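Local coordinates for protein 4-carboxymuconolactone decarboxylase (Sinorhizobium meliloti, PDB 4G9Q) that probably has peroxiredoxin-like activity as a carboxymuconolactone decarboxylase-family protein and assembles as an all-helical trimer, at residues E109-Y120 against L192-R203. Residues are numbered along the deposited sequence; the frame is centred on the assembly and turned at random.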
loop_
_atom_site.group_PDB
_atom_site.type_symbol
_atom_site.label_atom_id
_atom_site.label_comp_id
_atom_site.label_asym_id
_atom_site.label_seq_id
_atom_site.Cartn_x
_atom_site.Cartn_y
_atom_site.Cartn_z
ATOM N N GLU A 109 1.971 -7.834 -24.673
ATOM C CA GLU A 109 2.805 -7.906 -23.467
ATOM C C GLU A 109 2.227 -7.054 -22.328
ATOM O O GLU A 109 2.247 -7.467 -21.164
ATOM C CB GLU A 109 4.247 -7.522 -23.792
ATOM C CG GLU A 109 4.966 -8.594 -24.624
ATOM C CD GLU A 109 6.315 -8.141 -25.143
ATOM O OE1 GLU A 109 6.466 -6.941 -25.450
ATOM O OE2 GLU A 109 7.225 -8.993 -25.252
ATOM N N ILE A 110 1.695 -5.883 -22.672
ATOM C CA ILE A 110 0.999 -5.036 -21.700
ATOM C C ILE A 110 -0.254 -5.765 -21.217
ATOM O O ILE A 110 -0.506 -5.852 -20.015
ATOM C CB ILE A 110 0.641 -3.643 -22.294
ATOM C CG1 ILE A 110 1.928 -2.897 -22.663
ATOM C CG2 ILE A 110 -0.233 -2.834 -21.319
ATOM C CD1 ILE A 110 1.722 -1.508 -23.253
ATOM N N SER A 111 -1.015 -6.301 -22.170
ATOM C CA SER A 111 -2.199 -7.105 -21.886
ATOM C C SER A 111 -1.881 -8.227 -20.897
ATOM O O SER A 111 -2.596 -8.420 -19.895
ATOM C CB SER A 111 -2.751 -7.682 -23.198
ATOM O OG SER A 111 -3.933 -8.419 -22.973
ATOM N N GLU A 112 -0.799 -8.955 -21.168
ATOM C CA GLU A 112 -0.419 -10.090 -20.325
ATOM C C GLU A 112 0.106 -9.659 -18.957
ATOM O O GLU A 112 -0.099 -10.360 -17.966
ATOM C CB GLU A 112 0.588 -10.992 -21.049
ATOM C CG GLU A 112 0.865 -12.328 -20.349
ATOM C CD GLU A 112 -0.347 -13.248 -20.281
ATOM O OE1 GLU A 112 -1.388 -12.950 -20.917
ATOM O OE2 GLU A 112 -0.256 -14.281 -19.586
ATOM N N THR A 113 0.761 -8.499 -18.896
ATOM C CA THR A 113 1.254 -7.979 -17.615
ATOM C C THR A 113 0.090 -7.720 -16.658
ATOM O O THR A 113 0.157 -8.061 -15.471
ATOM C CB THR A 113 2.098 -6.704 -17.816
ATOM O OG1 THR A 113 3.258 -7.043 -18.580
ATOM C CG2 THR A 113 2.542 -6.114 -16.472
ATOM N N ILE A 114 -0.973 -7.133 -17.192
ATOM C CA ILE A 114 -2.194 -6.876 -16.430
ATOM C C ILE A 114 -2.783 -8.187 -15.884
ATOM O O ILE A 114 -3.084 -8.288 -14.696
ATOM C CB ILE A 114 -3.205 -6.061 -17.271
ATOM C CG1 ILE A 114 -2.614 -4.667 -17.532
ATOM C CG2 ILE A 114 -4.561 -5.958 -16.561
ATOM C CD1 ILE A 114 -3.262 -3.890 -18.664
ATOM N N THR A 115 -2.909 -9.196 -16.743
ATOM C CA THR A 115 -3.450 -10.487 -16.318
ATOM C C THR A 115 -2.569 -11.158 -15.269
ATOM O O THR A 115 -3.070 -11.705 -14.278
ATOM C CB THR A 115 -3.667 -11.411 -17.521
ATOM O OG1 THR A 115 -4.618 -10.795 -18.398
ATOM C CG2 THR A 115 -4.188 -12.775 -17.084
ATOM N N HIS A 116 -1.257 -11.113 -15.491
ATOM C CA HIS A 116 -0.308 -11.687 -14.559
ATOM C C HIS A 116 -0.417 -11.029 -13.188
ATOM O O HIS A 116 -0.419 -11.711 -12.162
ATOM C CB HIS A 116 1.125 -11.552 -15.090
ATOM C CG HIS A 116 2.124 -12.324 -14.291
ATOM N ND1 HIS A 116 2.235 -13.694 -14.370
ATOM C CD2 HIS A 116 3.042 -11.922 -13.379
ATOM C CE1 HIS A 116 3.175 -14.106 -13.538
ATOM N NE2 HIS A 116 3.683 -13.049 -12.928
ATOM N N LEU A 117 -0.522 -9.704 -13.182
ATOM C CA LEU A 117 -0.573 -8.973 -11.922
ATOM C C LEU A 117 -1.930 -9.016 -11.224
ATOM O O LEU A 117 -2.016 -8.670 -10.049
ATOM C CB LEU A 117 -0.045 -7.543 -12.085
ATOM C CG LEU A 117 1.447 -7.496 -12.456
ATOM C CD1 LEU A 117 1.916 -6.058 -12.511
ATOM C CD2 LEU A 117 2.314 -8.322 -11.499
ATOM N N ALA A 118 -2.977 -9.468 -11.923
ATOM C CA ALA A 118 -4.243 -9.792 -11.248
ATOM C C ALA A 118 -3.974 -10.834 -10.163
ATOM O O ALA A 118 -4.495 -10.742 -9.045
ATOM C CB ALA A 118 -5.271 -10.309 -12.242
ATOM N N TYR A 119 -3.127 -11.807 -10.493
ATOM C CA TYR A 119 -2.770 -12.861 -9.551
ATOM C C TYR A 119 -1.725 -12.415 -8.536
ATOM O O TYR A 119 -1.826 -12.753 -7.362
ATOM C CB TYR A 119 -2.269 -14.096 -10.296
ATOM C CG TYR A 119 -3.343 -14.779 -11.102
ATOM C CD1 TYR A 119 -4.150 -15.769 -10.531
ATOM C CD2 TYR A 119 -3.553 -14.441 -12.438
ATOM C CE1 TYR A 119 -5.145 -16.408 -11.283
ATOM C CE2 TYR A 119 -4.544 -15.065 -13.190
ATOM C CZ TYR A 119 -5.332 -16.040 -12.610
ATOM O OH TYR A 119 -6.300 -16.655 -13.364
ATOM N N TYR A 120 -0.724 -11.658 -8.983
ATOM C CA TYR A 120 0.406 -11.320 -8.108
ATOM C C TYR A 120 0.250 -10.040 -7.300
ATOM O O TYR A 120 0.816 -9.929 -6.201
ATOM C CB TYR A 120 1.743 -11.381 -8.865
ATOM C CG TYR A 120 2.251 -12.798 -8.939
ATOM C CD1 TYR A 120 3.039 -13.325 -7.918
ATOM C CD2 TYR A 120 1.898 -13.636 -10.001
ATOM C CE1 TYR A 120 3.486 -14.633 -7.958
ATOM C CE2 TYR A 120 2.350 -14.954 -10.052
ATOM C CZ TYR A 120 3.141 -15.444 -9.029
ATOM O OH TYR A 120 3.592 -16.741 -9.057
ATOM N N LEU A 192 -0.722 -20.003 -15.685
ATOM C CA LEU A 192 -0.239 -18.625 -15.821
ATOM C C LEU A 192 1.223 -18.535 -16.281
ATOM O O LEU A 192 1.531 -17.806 -17.231
ATOM C CB LEU A 192 -0.455 -17.832 -14.514
ATOM C CG LEU A 192 -0.114 -16.330 -14.523
ATOM C CD1 LEU A 192 -1.029 -15.544 -15.451
ATOM C CD2 LEU A 192 -0.175 -15.767 -13.103
ATOM N N TRP A 193 2.104 -19.292 -15.628
ATOM C CA TRP A 193 3.542 -19.235 -15.897
ATOM C C TRP A 193 3.934 -19.867 -17.228
ATOM O O TRP A 193 5.033 -19.630 -17.727
ATOM C CB TRP A 193 4.345 -19.842 -14.737
ATOM C CG TRP A 193 4.482 -18.862 -13.612
ATOM C CD1 TRP A 193 3.730 -18.801 -12.478
ATOM C CD2 TRP A 193 5.409 -17.777 -13.542
ATOM N NE1 TRP A 193 4.141 -17.744 -11.693
ATOM C CE2 TRP A 193 5.169 -17.098 -12.324
ATOM C CE3 TRP A 193 6.433 -17.320 -14.382
ATOM C CZ2 TRP A 193 5.914 -15.977 -11.929
ATOM C CZ3 TRP A 193 7.173 -16.202 -13.987
ATOM C CH2 TRP A 193 6.906 -15.549 -12.769
ATOM N N LEU A 194 3.020 -20.644 -17.803
ATOM C CA LEU A 194 3.238 -21.277 -19.107
ATOM C C LEU A 194 2.557 -20.534 -20.259
ATOM O O LEU A 194 2.696 -20.918 -21.428
ATOM C CB LEU A 194 2.763 -22.734 -19.061
ATOM C CG LEU A 194 3.333 -23.577 -17.916
ATOM C CD1 LEU A 194 2.724 -24.975 -17.938
ATOM C CD2 LEU A 194 4.871 -23.632 -17.957
ATOM N N ARG A 195 1.824 -19.468 -19.943
ATOM C CA ARG A 195 1.194 -18.663 -20.981
ATOM C C ARG A 195 2.267 -17.965 -21.826
ATOM O O ARG A 195 3.182 -17.349 -21.282
ATOM C CB ARG A 195 0.207 -17.668 -20.366
ATOM C CG ARG A 195 -1.090 -18.324 -19.867
ATOM C CD ARG A 195 -1.957 -17.326 -19.087
ATOM N NE ARG A 195 -2.278 -16.147 -19.894
ATOM C CZ ARG A 195 -3.296 -16.060 -20.748
ATOM N NH1 ARG A 195 -4.138 -17.078 -20.913
ATOM N NH2 ARG A 195 -3.476 -14.943 -21.435
ATOM N N PRO A 196 2.183 -18.093 -23.162
ATOM C CA PRO A 196 3.296 -17.611 -24.001
ATOM C C PRO A 196 3.356 -16.097 -24.256
ATOM O O PRO A 196 4.343 -15.610 -24.815
ATOM C CB PRO A 196 3.083 -18.366 -25.324
ATOM C CG PRO A 196 1.597 -18.588 -25.383
ATOM C CD PRO A 196 1.201 -18.875 -23.943
ATOM N N ASP A 197 2.330 -15.363 -23.834
ATOM C CA ASP A 197 2.188 -13.946 -24.187
ATOM C C ASP A 197 3.219 -13.039 -23.503
ATOM O O ASP A 197 3.445 -11.907 -23.935
ATOM C CB ASP A 197 0.751 -13.492 -23.930
ATOM C CG ASP A 197 -0.267 -14.520 -24.414
ATOM O OD1 ASP A 197 -0.803 -14.332 -25.528
ATOM O OD2 ASP A 197 -0.492 -15.535 -23.699
ATOM N N LEU A 198 3.840 -13.543 -22.442
ATOM C CA LEU A 198 5.103 -12.999 -21.955
ATOM C C LEU A 198 6.122 -14.117 -22.000
ATOM O O LEU A 198 5.837 -15.242 -21.571
ATOM C CB LEU A 198 4.984 -12.497 -20.514
ATOM C CG LEU A 198 4.268 -11.174 -20.246
ATOM C CD1 LEU A 198 3.975 -11.025 -18.750
ATOM C CD2 LEU A 198 5.058 -9.975 -20.787
ATOM N N ALA A 199 7.307 -13.813 -22.521
ATOM C CA ALA A 199 8.447 -14.714 -22.390
ATOM C C ALA A 199 8.731 -14.911 -20.901
ATOM O O ALA A 199 8.513 -13.983 -20.113
ATOM C CB ALA A 199 9.656 -14.126 -23.089
ATOM N N PRO A 200 9.190 -16.117 -20.503
ATOM C CA PRO A 200 9.472 -16.393 -19.090
ATOM C C PRO A 200 10.337 -15.320 -18.428
ATOM O O PRO A 200 10.039 -14.911 -17.304
ATOM C CB PRO A 200 10.198 -17.736 -19.144
ATOM C CG PRO A 200 9.544 -18.416 -20.301
ATOM C CD PRO A 200 9.384 -17.330 -21.326
ATOM N N ARG A 201 11.378 -14.859 -19.126
ATOM C CA ARG A 201 12.237 -13.785 -18.618
ATOM C C ARG A 201 11.439 -12.527 -18.273
ATOM O O ARG A 201 11.648 -11.916 -17.220
ATOM C CB ARG A 201 13.311 -13.441 -19.647
ATOM C CG ARG A 201 14.219 -12.299 -19.227
ATOM C CD ARG A 201 14.532 -11.445 -20.432
ATOM N NE ARG A 201 15.456 -10.354 -20.140
ATOM C CZ ARG A 201 15.140 -9.062 -20.177
ATOM N NH1 ARG A 201 13.908 -8.672 -20.483
ATOM N NH2 ARG A 201 16.072 -8.154 -19.918
ATOM N N ASP A 202 10.535 -12.147 -19.174
ATOM C CA ASP A 202 9.727 -10.944 -19.009
ATOM C C ASP A 202 8.647 -11.111 -17.943
ATOM O O ASP A 202 8.336 -10.162 -17.225
ATOM C CB ASP A 202 9.101 -10.535 -20.342
ATOM C CG ASP A 202 10.141 -10.147 -21.377
ATOM O OD1 ASP A 202 11.131 -9.485 -21.005
ATOM O OD2 ASP A 202 9.970 -10.497 -22.562
ATOM N N ARG A 203 8.077 -12.310 -17.844
ATOM C CA ARG A 203 7.097 -12.589 -16.790
ATOM C C ARG A 203 7.760 -12.515 -15.414
ATOM O O ARG A 203 7.188 -11.975 -14.469
ATOM C CB ARG A 203 6.418 -13.944 -17.005
ATOM C CG ARG A 203 5.151 -14.130 -16.174
ATOM C CD ARG A 203 4.465 -15.467 -16.464
ATOM N NE ARG A 203 3.970 -15.556 -17.840
ATOM C CZ ARG A 203 2.798 -15.076 -18.257
ATOM N NH1 ARG A 203 1.977 -14.450 -17.417
ATOM N NH2 ARG A 203 2.452 -15.213 -19.529
HETATM O O HOH W 1 7.657 -11.132 -23.653
#
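His116 turns its edge toward the face of Trp193, an edge-to-face (T-shaped) pair with planes at 87° and His116 CE1 3.7 Å from Trp193 CZ2. Arg203 CD lies over the same indole face. One face of the imidazole carries Arg203 CG, a CH-pi contact 3.5 Å from the ring centroid. The Arg203 guanidinium itself has Leu198 CB on one face and Leu192 O over the centre of the other. His116 NE2 is hydrogen-bonded to Thr207 OG1. At the indole edge, Trp193 NE1 donates in the ring plane to Tyr120 OH (2.9 Å). Leu192 is a knob among Glu112, His116, Tyr119 and Tyr120; its CD2 approaches Tyr119 CD2 to 3.7 Å.

The carboxylate of Glu112 is gripped by two arginines in different ways. Arg195 binds side-on and nearly coplanar, planes 17° apart: NE reaches Glu112 OE2 (2.8 Å) and NH2 reaches Glu112 OE1 (2.9 Å), both on syn lone pairs. Arg203 comes end-on, its plane 83° from the carboxylate, and brings NH1 and NH2 to the anti side of Glu112 OE2, tilted out of the carboxylate plane, the NH2 bond measuring 2.9 Å. Glu112 CG, anti to the backbone N, lies on Leu198 CG (3.6 Å), and a bend at chi2 turns the carboxylate to the arginines. A glutamine here would probably leave two buried guanidinium groups without their shared negative charge.

Three donors on Glu112 OE2 would probably balance the carboxylate against two guanidinium charges, with Asp197 adding a second negative charge nearby. Salt-bridge network and aromatic cluster lie side by side in this buried interface, fastening helix 107-120 to the turn and loop leading into helix 200-213.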